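Local coordinates for DNA repair protein rhp9/CRB2 (PDB 2FHD), which probably recognises methylated histone H4 through its tandem tudor domains, as part of DNA repair in fission yeast, at residues A[11-16]-A[23-28]; A[27-32]-A[41-46]; A[66-71]-A[130-135]; A[83-88]-A[104-109]. All coordinates share one frame; numbering follows the deposited sequence.

Contact 1: A[11-16]-A[23-28]; sequences RVLAFF and YYPATL
Arg11 reaches across to Thr27, and its NH1 donates to Thr27 OG1 at 2.8 Å. The hydroxyl oxygen lies in the guanidinium plane, while Ala26 O sits over one face without a hydrogen bond. The chain folds back at chi2 (-68°) and chi3 (-74°). The other two nitrogens are satisfied outside the pair: NE donates to Val98 O, and NH2 forms a salt bridge with Asp47. An alanine in place of Arg11 would probably leave Thr27 OG1 without this donor and Asp47 without this salt bridge.

The backbones pair antiparallel through four hydrogen bonds, as the two arms of a beta hairpin in the first tudor domain. Val12 N donates to Ala26 O at 2.8 Å, nearly straight at 175°, and Ala26 N returns a bond to Val12 O. Ala14 and Tyr24 exchange a second pair, with Ala14 N to Tyr24 O at 2.9 Å. The CA-H groups of Pro25 and Leu13 add contacts to Val12 O and Tyr24 O.

Phe15 CB lies over the face of the Tyr23 ring, 4.0 Å from its centroid, in a CH-pi contact. At the end of the pairing, Phe16 CB meets the edge of the Tyr24 ring at CD2, 3.6 Å away. Val12 CG2 and Ala14 CB both pack on Ala26 CB. The buried guanidinium thus has acceptors at all three nitrogens, which would offset the cost of placing its charge beside an apolar strand pair.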
loop_
_atom_site.group_PDB
_atom_site.type_symbol
_atom_site.label_atom_id
_atom_site.label_comp_id
_atom_site.label_asym_id
_atom_site.label_seq_id
_atom_site.Cartn_x
_atom_site.Cartn_y
_atom_site.Cartn_z
ATOM N N ARG A 11 -12.197 13.120 8.577
ATOM C CA ARG A 11 -11.435 12.883 9.802
ATOM C C ARG A 11 -12.259 12.217 10.910
ATOM O O ARG A 11 -13.351 12.690 11.279
ATOM C CB ARG A 11 -10.797 14.193 10.286
ATOM C CG ARG A 11 -9.820 14.828 9.270
ATOM C CD ARG A 11 -8.546 13.962 9.111
ATOM N NE ARG A 11 -7.684 14.080 10.263
ATOM C CZ ARG A 11 -6.660 13.274 10.489
ATOM N NH1 ARG A 11 -6.462 12.286 9.659
ATOM N NH2 ARG A 11 -5.852 13.437 11.549
ATOM N N VAL A 12 -11.683 11.152 11.467
ATOM C CA VAL A 12 -12.316 10.335 12.500
ATOM C C VAL A 12 -11.333 10.135 13.650
ATOM O O VAL A 12 -10.138 10.468 13.513
ATOM C CB VAL A 12 -12.857 8.921 11.939
ATOM C CG1 VAL A 12 -14.040 9.198 10.945
ATOM C CG2 VAL A 12 -11.735 8.071 11.184
ATOM N N LEU A 13 -11.860 9.614 14.750
ATOM C CA LEU A 13 -11.119 8.993 15.798
ATOM C C LEU A 13 -11.446 7.490 15.641
ATOM O O LEU A 13 -12.617 7.078 15.672
ATOM C CB LEU A 13 -11.569 9.551 17.162
ATOM C CG LEU A 13 -11.096 10.996 17.460
ATOM C CD1 LEU A 13 -11.930 11.686 18.576
ATOM C CD2 LEU A 13 -9.570 11.082 17.846
ATOM N N ALA A 14 -10.430 6.677 15.409
ATOM C CA ALA A 14 -10.657 5.329 15.049
ATOM C C ALA A 14 -9.926 4.508 16.113
ATOM O O ALA A 14 -8.862 4.907 16.607
ATOM C CB ALA A 14 -10.119 5.085 13.626
ATOM N N PHE A 15 -10.496 3.356 16.474
ATOM C CA PHE A 15 -9.871 2.476 17.465
ATOM C C PHE A 15 -8.654 1.804 16.869
ATOM O O PHE A 15 -8.786 1.119 15.856
ATOM C CB PHE A 15 -10.853 1.396 17.862
ATOM C CG PHE A 15 -10.299 0.366 18.823
ATOM C CD1 PHE A 15 -10.056 0.687 20.154
ATOM C CD2 PHE A 15 -10.047 -0.954 18.394
ATOM C CE1 PHE A 15 -9.563 -0.294 21.074
ATOM C CE2 PHE A 15 -9.529 -1.947 19.312
ATOM C CZ PHE A 15 -9.341 -1.629 20.654
ATOM N N PHE A 16 -7.502 1.975 17.500
ATOM C CA PHE A 16 -6.299 1.325 17.069
ATOM C C PHE A 16 -6.200 -0.044 17.728
ATOM O O PHE A 16 -6.093 -0.162 18.958
ATOM C CB PHE A 16 -5.073 2.202 17.340
ATOM C CG PHE A 16 -3.777 1.557 16.936
ATOM C CD1 PHE A 16 -3.423 1.455 15.591
ATOM C CD2 PHE A 16 -2.916 1.016 17.904
ATOM C CE1 PHE A 16 -2.199 0.828 15.197
ATOM C CE2 PHE A 16 -1.699 0.407 17.531
ATOM C CZ PHE A 16 -1.349 0.313 16.153
ATOM N N TYR A 23 -8.187 5.213 20.885
ATOM C CA TYR A 23 -8.657 5.902 19.665
ATOM C C TYR A 23 -7.699 6.995 19.217
ATOM O O TYR A 23 -7.286 7.871 20.027
ATOM C CB TYR A 23 -10.029 6.558 19.859
ATOM C CG TYR A 23 -11.176 5.552 19.794
ATOM C CD1 TYR A 23 -11.337 4.591 20.812
ATOM C CD2 TYR A 23 -12.070 5.537 18.735
ATOM C CE1 TYR A 23 -12.335 3.647 20.789
ATOM C CE2 TYR A 23 -13.101 4.564 18.685
ATOM C CZ TYR A 23 -13.222 3.645 19.733
ATOM O OH TYR A 23 -14.217 2.713 19.772
ATOM N N TYR A 24 -7.348 6.981 17.946
ATOM C CA TYR A 24 -6.468 8.022 17.437
ATOM C C TYR A 24 -7.105 8.745 16.264
ATOM O O TYR A 24 -8.001 8.177 15.609
ATOM C CB TYR A 24 -5.131 7.436 16.972
ATOM C CG TYR A 24 -4.242 6.912 18.060
ATOM C CD1 TYR A 24 -3.381 7.727 18.759
ATOM C CD2 TYR A 24 -4.239 5.565 18.375
ATOM C CE1 TYR A 24 -2.556 7.196 19.800
ATOM C CE2 TYR A 24 -3.441 5.037 19.339
ATOM C CZ TYR A 24 -2.600 5.839 20.065
ATOM O OH TYR A 24 -1.775 5.216 21.037
ATOM N N PRO A 25 -6.592 9.949 15.928
ATOM C CA PRO A 25 -7.003 10.667 14.675
ATOM C C PRO A 25 -6.701 9.829 13.396
ATOM O O PRO A 25 -5.630 9.251 13.261
ATOM C CB PRO A 25 -6.163 11.969 14.727
ATOM C CG PRO A 25 -5.871 12.195 16.216
ATOM C CD PRO A 25 -5.598 10.743 16.699
ATOM N N ALA A 26 -7.633 9.771 12.450
ATOM C CA ALA A 26 -7.363 9.020 11.245
ATOM C C ALA A 26 -8.234 9.696 10.199
ATOM O O ALA A 26 -9.064 10.578 10.526
ATOM C CB ALA A 26 -7.781 7.627 11.466
ATOM N N THR A 27 -8.067 9.279 8.953
ATOM C CA THR A 27 -8.950 9.608 7.849
ATOM C C THR A 27 -9.783 8.378 7.436
ATOM O O THR A 27 -9.255 7.268 7.245
ATOM C CB THR A 27 -8.046 10.055 6.722
ATOM O OG1 THR A 27 -7.341 11.222 7.181
ATOM C CG2 THR A 27 -8.828 10.444 5.431
ATOM N N LEU A 28 -11.101 8.546 7.381
ATOM C CA LEU A 28 -11.995 7.559 6.766
ATOM C C LEU A 28 -11.724 7.495 5.226
ATOM O O LEU A 28 -11.928 8.483 4.498
ATOM C CB LEU A 28 -13.473 7.901 7.047
ATOM C CG LEU A 28 -14.578 6.959 6.505
ATOM C CD1 LEU A 28 -14.199 5.514 6.752
ATOM C CD2 LEU A 28 -16.015 7.276 7.004
#

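Contact 2: A[27-32]-A[41-46]; sequences TLVAPV and MYKVQF. With PO4 (phosphate ion), chain E.
Leu28 CD1 packs against the side chain of Tyr42, 3.6 Å from CD1 of its ring. The two side chains meet at a slant. Leu28 CD1 also touches Lys43 O and lies 4.3 Å from Val44 CG2. This is the tight part, backed by Val12 of strand 11-15 and Ile59 of strand 59-61. At the bulge, Val29 CG2 meets Gln45 CB at 3.8 Å. The amide of Gln45 turns to other partners, its OE1 accepting from Ser4 N.

The side toward residues 32 and 41 is more open. Val32 CG2 lies beside Lys43 N and CB, and the CB atoms of Val32 and Met41, a selenomethionine, are 4.1 Å apart. Tyr19 of a neighbouring subunit packs on both residues. The Lys43 chain bends at chi2 and chi3 and leads away from strand 27-32. Its NZ donates to O3 of a phosphate ion at 2.7 Å; the ion probably came from the crystallisation liquor.

Lys43 O accepts from Val29 N at 2.8 Å and weakly from Ala30 N at 3.4 Å. Lys43 N donates back to Ala30 O. Two residues thus face one, shifting the register by one. This is a classic beta bulge in an antiparallel hairpin of the SH3-like tudor barrel.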
loop_
_atom_site.group_PDB
_atom_site.type_symbol
_atom_site.label_atom_id
_atom_site.label_comp_id
_atom_site.label_asym_id
_atom_site.label_seq_id
_atom_site.Cartn_x
_atom_site.Cartn_y
_atom_site.Cartn_z
ATOM N N THR A 27 -8.067 9.279 8.953
ATOM C CA THR A 27 -8.950 9.608 7.849
ATOM C C THR A 27 -9.783 8.378 7.436
ATOM O O THR A 27 -9.255 7.268 7.245
ATOM C CB THR A 27 -8.046 10.055 6.722
ATOM O OG1 THR A 27 -7.341 11.222 7.181
ATOM C CG2 THR A 27 -8.828 10.444 5.431
ATOM N N LEU A 28 -11.101 8.546 7.381
ATOM C CA LEU A 28 -11.995 7.559 6.766
ATOM C C LEU A 28 -11.724 7.495 5.226
ATOM O O LEU A 28 -11.928 8.483 4.498
ATOM C CB LEU A 28 -13.473 7.901 7.047
ATOM C CG LEU A 28 -14.578 6.959 6.505
ATOM C CD1 LEU A 28 -14.199 5.514 6.752
ATOM C CD2 LEU A 28 -16.015 7.276 7.004
ATOM N N VAL A 29 -11.258 6.338 4.783
ATOM C CA VAL A 29 -10.754 6.147 3.456
ATOM C C VAL A 29 -11.872 5.575 2.530
ATOM O O VAL A 29 -12.077 6.056 1.398
ATOM C CB VAL A 29 -9.454 5.220 3.492
ATOM C CG1 VAL A 29 -9.064 4.831 2.095
ATOM C CG2 VAL A 29 -8.283 5.899 4.087
ATOM N N ALA A 30 -12.649 4.610 3.034
ATOM C CA ALA A 30 -13.624 3.905 2.243
ATOM C C ALA A 30 -14.447 2.976 3.145
ATOM O O ALA A 30 -13.892 2.393 4.093
ATOM C CB ALA A 30 -12.903 3.065 1.193
ATOM N N PRO A 31 -15.740 2.731 2.770
ATOM C CA PRO A 31 -16.527 1.653 3.355
ATOM C C PRO A 31 -15.963 0.313 2.850
ATOM O O PRO A 31 -15.382 0.212 1.744
ATOM C CB PRO A 31 -17.937 1.920 2.808
ATOM C CG PRO A 31 -17.663 2.562 1.370
ATOM C CD PRO A 31 -16.454 3.445 1.655
ATOM N N VAL A 32 -16.098 -0.716 3.664
ATOM C CA VAL A 32 -15.639 -2.044 3.327
ATOM C C VAL A 32 -16.852 -3.013 3.464
ATOM O O VAL A 32 -17.610 -3.005 4.492
ATOM C CB VAL A 32 -14.509 -2.503 4.314
ATOM C CG1 VAL A 32 -13.946 -3.911 3.991
ATOM C CG2 VAL A 32 -13.349 -1.506 4.291
HETATM N N MSE A 41 -18.225 -2.030 7.355
HETATM C CA MSE A 41 -16.940 -1.727 7.959
HETATM C C MSE A 41 -16.213 -0.649 7.236
HETATM O O MSE A 41 -16.666 -0.244 6.154
HETATM C CB MSE A 41 -16.121 -2.968 8.074
HETATM C CG MSE A 41 -16.778 -3.953 9.057
HETATM SE SE MSE A 41 -15.516 -5.379 9.305
HETATM C CE MSE A 41 -15.750 -6.121 7.513
ATOM N N TYR A 42 -15.116 -0.170 7.856
ATOM C CA TYR A 42 -14.429 1.089 7.437
ATOM C C TYR A 42 -12.944 0.994 7.300
ATOM O O TYR A 42 -12.251 0.554 8.214
ATOM C CB TYR A 42 -14.770 2.272 8.367
ATOM C CG TYR A 42 -16.226 2.494 8.352
ATOM C CD1 TYR A 42 -16.842 3.120 7.246
ATOM C CD2 TYR A 42 -17.023 1.968 9.364
ATOM C CE1 TYR A 42 -18.248 3.265 7.187
ATOM C CE2 TYR A 42 -18.443 2.103 9.324
ATOM C CZ TYR A 42 -19.036 2.762 8.248
ATOM O OH TYR A 42 -20.425 2.853 8.190
ATOM N N LYS A 43 -12.452 1.353 6.123
ATOM C CA LYS A 43 -11.057 1.435 6.025
ATOM C C LYS A 43 -10.693 2.859 6.491
ATOM O O LYS A 43 -11.253 3.854 6.026
ATOM C CB LYS A 43 -10.492 1.105 4.617
ATOM C CG LYS A 43 -8.945 1.207 4.624
ATOM C CD LYS A 43 -8.333 0.246 3.691
ATOM C CE LYS A 43 -7.464 0.984 2.664
ATOM N NZ LYS A 43 -6.694 -0.020 1.813
ATOM N N VAL A 44 -9.699 2.901 7.363
ATOM C CA VAL A 44 -9.280 4.115 8.015
ATOM C C VAL A 44 -7.745 4.159 7.897
ATOM O O VAL A 44 -7.082 3.135 7.850
ATOM C CB VAL A 44 -9.856 3.974 9.449
ATOM C CG1 VAL A 44 -8.867 3.714 10.499
ATOM C CG2 VAL A 44 -11.158 4.776 9.726
ATOM N N GLN A 45 -7.200 5.376 7.791
ATOM C CA GLN A 45 -5.737 5.624 7.786
ATOM C C GLN A 45 -5.253 6.499 8.994
ATOM O O GLN A 45 -5.688 7.590 9.190
ATOM C CB GLN A 45 -5.351 6.291 6.474
ATOM C CG GLN A 45 -3.893 6.204 6.191
ATOM C CD GLN A 45 -3.532 6.769 4.806
ATOM O OE1 GLN A 45 -4.138 7.724 4.295
ATOM N NE2 GLN A 45 -2.538 6.175 4.212
ATOM N N PHE A 46 -4.321 5.995 9.790
ATOM C CA PHE A 46 -3.747 6.767 10.882
ATOM C C PHE A 46 -2.729 7.781 10.318
ATOM O O PHE A 46 -2.406 7.765 9.115
ATOM C CB PHE A 46 -3.185 5.768 11.891
ATOM C CG PHE A 46 -4.270 5.003 12.577
ATOM C CD1 PHE A 46 -5.089 5.647 13.543
ATOM C CD2 PHE A 46 -4.590 3.686 12.178
ATOM C CE1 PHE A 46 -6.127 4.950 14.178
ATOM C CE2 PHE A 46 -5.663 2.960 12.813
ATOM C CZ PHE A 46 -6.414 3.594 13.818
HETATM P P PO4 E . -3.918 -1.287 0.383
HETATM O O1 PO4 E . -5.301 -1.706 -0.081
HETATM O O2 PO4 E . -3.144 -0.638 -0.747
HETATM O O3 PO4 E . -4.003 -0.288 1.524
HETATM O O4 PO4 E . -3.212 -2.546 0.838
#

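Contact 3: A[66-71]-A[130-135]; sequences KGDVVQ and RRFQGR
Asp68 CG stands anti to its own carbonyl carbon (chi1 -74°), and the Arg135 chain bends at chi2 and chi3, both 64°. The carboxylate and guanidinium meet tip to tip, with planes 12° apart. Arg135 NH1 donates to Asp68 OD2 at 2.9 Å and NH2 to OD1 at 3.0 Å. Both bonds are nearly straight, and both oxygens are met on the syn side. This is an end-on, two-nitrogen salt bridge.

The third nitrogen holds the group's rotation: Arg135 NE donates to Gln133 O at 2.8 Å. NH1 also bonds Phe63 O, and Lys65 N donates to Asp68 OD2. The Phe132 ring packs beside the pair. Asp68 CG lies over one face of it, 3.8 Å from Phe132 CZ and offset toward the rim. Phe132 CD2 in turn lies over a face of the Arg135 guanidinium.

The contact ties the turn leading into strand 69-72 of the second tudor domain to the loop after helix 126-129. The charged pair is buried, where weaker solvent screening would probably strengthen the attraction. A water donates to Asp68 OD1 at 2.9 Å and weakly to Arg131 O, bridging the two segments a second time. Val70 CG1 reaches the edge of the Phe132 ring from strand 69-72, 4.3 Å from Phe132 CZ.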
loop_
_atom_site.group_PDB
_atom_site.type_symbol
_atom_site.label_atom_id
_atom_site.label_comp_id
_atom_site.label_asym_id
_atom_site.label_seq_id
_atom_site.Cartn_x
_atom_site.Cartn_y
_atom_site.Cartn_z
ATOM N N LYS A 66 -16.790 20.498 24.402
ATOM C CA LYS A 66 -16.533 20.929 25.764
ATOM C C LYS A 66 -16.859 19.842 26.801
ATOM O O LYS A 66 -17.954 19.272 26.783
ATOM C CB LYS A 66 -17.323 22.235 26.072
ATOM C CG LYS A 66 -17.006 22.829 27.495
ATOM C CD LYS A 66 -17.391 24.290 27.545
ATOM C CE LYS A 66 -17.720 24.699 29.017
ATOM N NZ LYS A 66 -17.518 26.217 29.296
ATOM N N GLY A 67 -15.919 19.552 27.700
ATOM C CA GLY A 67 -16.158 18.536 28.737
ATOM C C GLY A 67 -15.713 17.133 28.312
ATOM O O GLY A 67 -15.658 16.273 29.152
ATOM N N ASP A 68 -15.375 16.888 27.030
ATOM C CA ASP A 68 -14.870 15.572 26.627
ATOM C C ASP A 68 -13.592 15.384 27.394
ATOM O O ASP A 68 -12.758 16.337 27.509
ATOM C CB ASP A 68 -14.507 15.466 25.118
ATOM C CG ASP A 68 -15.703 15.404 24.195
ATOM O OD1 ASP A 68 -16.867 15.114 24.606
ATOM O OD2 ASP A 68 -15.487 15.658 22.979
ATOM N N VAL A 69 -13.394 14.161 27.880
ATOM C CA VAL A 69 -12.162 13.766 28.537
ATOM C C VAL A 69 -11.247 13.095 27.486
ATOM O O VAL A 69 -11.591 12.034 26.905
ATOM C CB VAL A 69 -12.506 12.807 29.762
ATOM C CG1 VAL A 69 -11.306 12.116 30.347
ATOM C CG2 VAL A 69 -13.205 13.583 30.867
ATOM N N VAL A 70 -10.048 13.664 27.301
ATOM C CA VAL A 70 -9.113 13.204 26.327
ATOM C C VAL A 70 -7.688 13.217 26.868
ATOM O O VAL A 70 -7.421 13.769 27.930
ATOM C CB VAL A 70 -9.191 14.103 25.084
ATOM C CG1 VAL A 70 -10.603 14.121 24.542
ATOM C CG2 VAL A 70 -8.716 15.557 25.427
ATOM N N GLN A 71 -6.752 12.638 26.132
ATOM C CA GLN A 71 -5.331 12.851 26.426
ATOM C C GLN A 71 -4.673 13.528 25.274
ATOM O O GLN A 71 -5.306 13.734 24.213
ATOM C CB GLN A 71 -4.695 11.535 26.751
ATOM C CG GLN A 71 -5.268 11.116 28.044
ATOM C CD GLN A 71 -5.287 9.662 28.282
ATOM O OE1 GLN A 71 -4.408 9.179 28.933
ATOM N NE2 GLN A 71 -6.316 8.954 27.814
ATOM N N ARG A 130 -16.861 6.067 25.223
ATOM C CA ARG A 130 -18.228 5.570 25.382
ATOM C C ARG A 130 -19.195 6.677 25.789
ATOM O O ARG A 130 -20.435 6.607 25.558
ATOM C CB ARG A 130 -18.333 4.258 26.225
ATOM C CG ARG A 130 -17.821 4.312 27.604
ATOM C CD ARG A 130 -18.121 2.981 28.375
ATOM N NE ARG A 130 -19.391 3.067 29.149
ATOM C CZ ARG A 130 -20.383 2.245 28.909
ATOM N NH1 ARG A 130 -20.166 1.345 27.964
ATOM N NH2 ARG A 130 -21.556 2.319 29.563
ATOM N N ARG A 131 -18.631 7.775 26.261
ATOM C CA ARG A 131 -19.482 8.893 26.603
ATOM C C ARG A 131 -19.542 10.054 25.590
ATOM O O ARG A 131 -20.220 11.009 25.771
ATOM C CB ARG A 131 -19.235 9.273 28.055
ATOM C CG ARG A 131 -19.431 7.930 29.011
ATOM C CD ARG A 131 -20.905 7.314 29.002
ATOM N NE ARG A 131 -21.823 8.019 29.907
ATOM C CZ ARG A 131 -22.835 8.830 29.538
ATOM N NH1 ARG A 131 -23.142 9.078 28.244
ATOM N NH2 ARG A 131 -23.575 9.406 30.481
ATOM N N PHE A 132 -18.906 9.904 24.455
ATOM C CA PHE A 132 -19.076 10.840 23.387
ATOM C C PHE A 132 -20.473 10.689 22.773
ATOM O O PHE A 132 -20.768 9.712 22.131
ATOM C CB PHE A 132 -18.015 10.567 22.332
ATOM C CG PHE A 132 -16.649 11.137 22.652
ATOM C CD1 PHE A 132 -16.158 11.150 23.937
ATOM C CD2 PHE A 132 -15.837 11.617 21.642
ATOM C CE1 PHE A 132 -14.905 11.641 24.214
ATOM C CE2 PHE A 132 -14.549 12.103 21.929
ATOM C CZ PHE A 132 -14.098 12.086 23.199
ATOM N N GLN A 133 -21.354 11.650 22.960
ATOM C CA GLN A 133 -22.691 11.553 22.362
ATOM C C GLN A 133 -22.671 12.392 21.121
ATOM O O GLN A 133 -21.930 13.356 21.085
ATOM C CB GLN A 133 -23.708 12.134 23.352
ATOM C CG GLN A 133 -23.657 11.466 24.751
ATOM C CD GLN A 133 -23.810 9.958 24.658
ATOM O OE1 GLN A 133 -24.428 9.482 23.698
ATOM N NE2 GLN A 133 -23.237 9.189 25.632
ATOM N N GLY A 134 -23.490 12.080 20.111
ATOM C CA GLY A 134 -23.529 12.908 18.904
ATOM C C GLY A 134 -22.279 12.866 18.031
ATOM O O GLY A 134 -22.113 13.760 17.160
ATOM N N ARG A 135 -21.421 11.839 18.204
ATOM C CA ARG A 135 -20.156 11.708 17.446
ATOM C C ARG A 135 -20.064 10.597 16.418
ATOM O O ARG A 135 -19.010 10.359 15.835
ATOM C CB ARG A 135 -18.936 11.647 18.352
ATOM C CG ARG A 135 -18.147 12.949 18.243
ATOM C CD ARG A 135 -19.023 14.183 18.789
ATOM N NE ARG A 135 -19.342 14.081 20.226
ATOM C CZ ARG A 135 -18.478 14.376 21.196
ATOM N NH1 ARG A 135 -17.214 14.738 20.848
ATOM N NH2 ARG A 135 -18.839 14.255 22.499
HETATM O O HOH W 1 -17.928 13.058 26.430
#

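Contact 4: A[83-88]-A[104-109]; sequences VKTFRS and DMVILA
Phe86 lays one face of its ring against Met105, a selenomethionine, whose CB is 3.7 Å from the ring centroid. This is a CH-pi contact, with CB offset toward the rim. Phe86 CG sits between the backbone N and the carbonyl carbon (chi1 67°), and the end of the side chain comes in toward strand 105-109. Ile107 meets the same ring differently: its CG1 lies at the edge, 3.9 Å from Phe86 CE1, with the side chains at about a right angle. An alanine at Phe86 would probably leave a gap beside Met105 CB and Ile107 CG1 and set both side chains freer to move.

On the other sheet face, Thr85 CG2 meets Val106 CG2 at a slant. At the far end from Ser88, Val83 CB packs on Ile107 CG2, and Val83 CG2 on Ala109 CB at 3.7 Å.

The strands are antiparallel neighbours in the five-stranded sheet of the second tudor domain, and two classic beta bulges interrupt their pairing. At one, Val83 and Lys84 both face Ile107: Val83 N donates to Ile107 O at 2.6 Å, while the bond from Lys84 N is weak. At the other, Phe86 O accepts from both Asp104 N and Met105 N, the latter at 3.0 Å.

Beyond the second bulge, Ser88 OG donates to Asp104 OD2 at 2.5 Å, nearly in line with the carboxylate C-O bond. Ser88 CB rests on Met105 CG, 3.7 Å away.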
loop_
_atom_site.group_PDB
_atom_site.type_symbol
_atom_site.label_atom_id
_atom_site.label_comp_id
_atom_site.label_asym_id
_atom_site.label_seq_id
_atom_site.Cartn_x
_atom_site.Cartn_y
_atom_site.Cartn_z
ATOM N N VAL A 83 -11.780 22.215 26.417
ATOM C CA VAL A 83 -12.363 23.530 26.634
ATOM C C VAL A 83 -12.936 24.028 25.321
ATOM O O VAL A 83 -14.095 24.237 25.284
ATOM C CB VAL A 83 -11.341 24.562 27.302
ATOM C CG1 VAL A 83 -12.036 25.948 27.416
ATOM C CG2 VAL A 83 -10.912 24.069 28.669
ATOM N N LYS A 84 -12.162 24.135 24.246
ATOM C CA LYS A 84 -12.634 24.686 22.961
ATOM C C LYS A 84 -11.694 24.281 21.851
ATOM O O LYS A 84 -10.505 24.173 22.061
ATOM C CB LYS A 84 -12.725 26.233 23.039
ATOM C CG LYS A 84 -13.180 26.955 21.731
ATOM C CD LYS A 84 -13.739 28.396 21.910
ATOM C CE LYS A 84 -15.301 28.387 22.116
ATOM N NZ LYS A 84 -16.016 27.937 20.799
ATOM N N THR A 85 -12.196 24.015 20.664
ATOM C CA THR A 85 -11.332 23.777 19.504
ATOM C C THR A 85 -11.487 25.032 18.601
ATOM O O THR A 85 -12.559 25.707 18.617
ATOM C CB THR A 85 -11.850 22.569 18.697
ATOM O OG1 THR A 85 -13.224 22.841 18.453
ATOM C CG2 THR A 85 -11.754 21.208 19.479
ATOM N N PHE A 86 -10.432 25.354 17.848
ATOM C CA PHE A 86 -10.465 26.457 16.962
ATOM C C PHE A 86 -9.497 26.253 15.818
ATOM O O PHE A 86 -8.664 25.362 15.884
ATOM C CB PHE A 86 -10.230 27.783 17.751
ATOM C CG PHE A 86 -8.853 27.933 18.339
ATOM C CD1 PHE A 86 -8.576 27.477 19.611
ATOM C CD2 PHE A 86 -7.830 28.575 17.628
ATOM C CE1 PHE A 86 -7.323 27.666 20.189
ATOM C CE2 PHE A 86 -6.554 28.775 18.208
ATOM C CZ PHE A 86 -6.287 28.273 19.515
ATOM N N ARG A 87 -9.640 27.058 14.754
ATOM C CA ARG A 87 -8.664 27.124 13.683
ATOM C C ARG A 87 -7.682 28.350 13.797
ATOM O O ARG A 87 -8.080 29.522 13.761
ATOM C CB ARG A 87 -9.388 27.056 12.317
ATOM C CG ARG A 87 -8.442 26.797 11.148
ATOM C CD ARG A 87 -9.135 26.916 9.795
ATOM N NE ARG A 87 -8.694 25.720 9.090
ATOM C CZ ARG A 87 -7.665 25.633 8.244
ATOM N NH1 ARG A 87 -6.970 26.723 7.858
ATOM N NH2 ARG A 87 -7.392 24.440 7.718
ATOM N N SER A 88 -6.398 28.056 13.929
ATOM C CA SER A 88 -5.415 29.079 14.220
ATOM C C SER A 88 -5.006 29.856 12.985
ATOM O O SER A 88 -4.275 30.823 13.077
ATOM C CB SER A 88 -4.131 28.485 14.819
ATOM O OG SER A 88 -3.393 27.835 13.792
ATOM N N ASP A 104 -7.754 22.925 14.156
ATOM C CA ASP A 104 -6.350 22.820 14.168
ATOM C C ASP A 104 -5.789 22.700 15.579
ATOM O O ASP A 104 -4.731 22.113 15.799
ATOM C CB ASP A 104 -6.052 24.300 13.793
ATOM C CG ASP A 104 -4.815 24.414 13.352
ATOM O OD1 ASP A 104 -4.417 23.258 12.993
ATOM O OD2 ASP A 104 -4.269 25.476 13.456
HETATM N N MSE A 105 -6.437 23.421 16.508
HETATM C CA MSE A 105 -5.924 23.630 17.879
HETATM C C MSE A 105 -7.001 23.218 18.855
HETATM O O MSE A 105 -8.193 23.372 18.614
HETATM C CB MSE A 105 -5.564 25.113 18.173
HETATM C CG MSE A 105 -4.442 25.666 17.262
HETATM SE SE MSE A 105 -2.747 24.868 17.832
HETATM C CE MSE A 105 -1.873 24.239 16.003
ATOM N N VAL A 106 -6.570 22.722 19.996
ATOM C CA VAL A 106 -7.524 22.528 21.059
ATOM C C VAL A 106 -6.983 23.051 22.400
ATOM O O VAL A 106 -5.811 22.857 22.729
ATOM C CB VAL A 106 -7.961 21.024 21.127
ATOM C CG1 VAL A 106 -6.787 20.160 21.395
ATOM C CG2 VAL A 106 -9.097 20.831 22.160
ATOM N N ILE A 107 -7.842 23.688 23.161
ATOM C CA ILE A 107 -7.557 24.032 24.547
ATOM C C ILE A 107 -8.135 22.952 25.531
ATOM O O ILE A 107 -9.335 22.592 25.502
ATOM C CB ILE A 107 -8.158 25.445 24.876
ATOM C CG1 ILE A 107 -7.717 26.494 23.870
ATOM C CG2 ILE A 107 -7.868 25.847 26.366
ATOM C CD1 ILE A 107 -8.628 27.816 23.976
ATOM N N LEU A 108 -7.247 22.452 26.383
ATOM C CA LEU A 108 -7.434 21.364 27.342
ATOM C C LEU A 108 -7.263 21.874 28.766
ATOM O O LEU A 108 -6.403 22.713 29.000
ATOM C CB LEU A 108 -6.360 20.351 27.109
ATOM C CG LEU A 108 -6.471 19.669 25.752
ATOM C CD1 LEU A 108 -5.409 18.579 25.616
ATOM C CD2 LEU A 108 -7.891 19.090 25.560
ATOM N N ALA A 109 -8.062 21.366 29.716
ATOM C CA ALA A 109 -8.015 21.772 31.127
ATOM C C ALA A 109 -7.753 20.588 32.009
ATOM O O ALA A 109 -8.212 19.466 31.772
ATOM C CB ALA A 109 -9.317 22.448 31.542
#

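Contacts 1 and 2 are successive strand pairings in one sheet, share Thr27 and Leu28 on strand 23-32, and have centres about 9 Å apart. They touch where Val12 CG2 packs on Val44 CG2 at 3.6 Å. Contact 4 is a strand pairing of the second tudor domain, about 25 Å from contact 2 between centres. Contact 3 lies between: its centre is about 14 Å from those of contacts 1 and 4. It touches contact 4 through Val70 CG2 and Leu108 CD2 at 3.6 Å, and contact 1 through Phe132 CE2 and Leu13 CD1 at 4.3 Å. Contact 4 is nested in the loop that contact 3 closes. The phosphate held by Lys43 lies at contact 2.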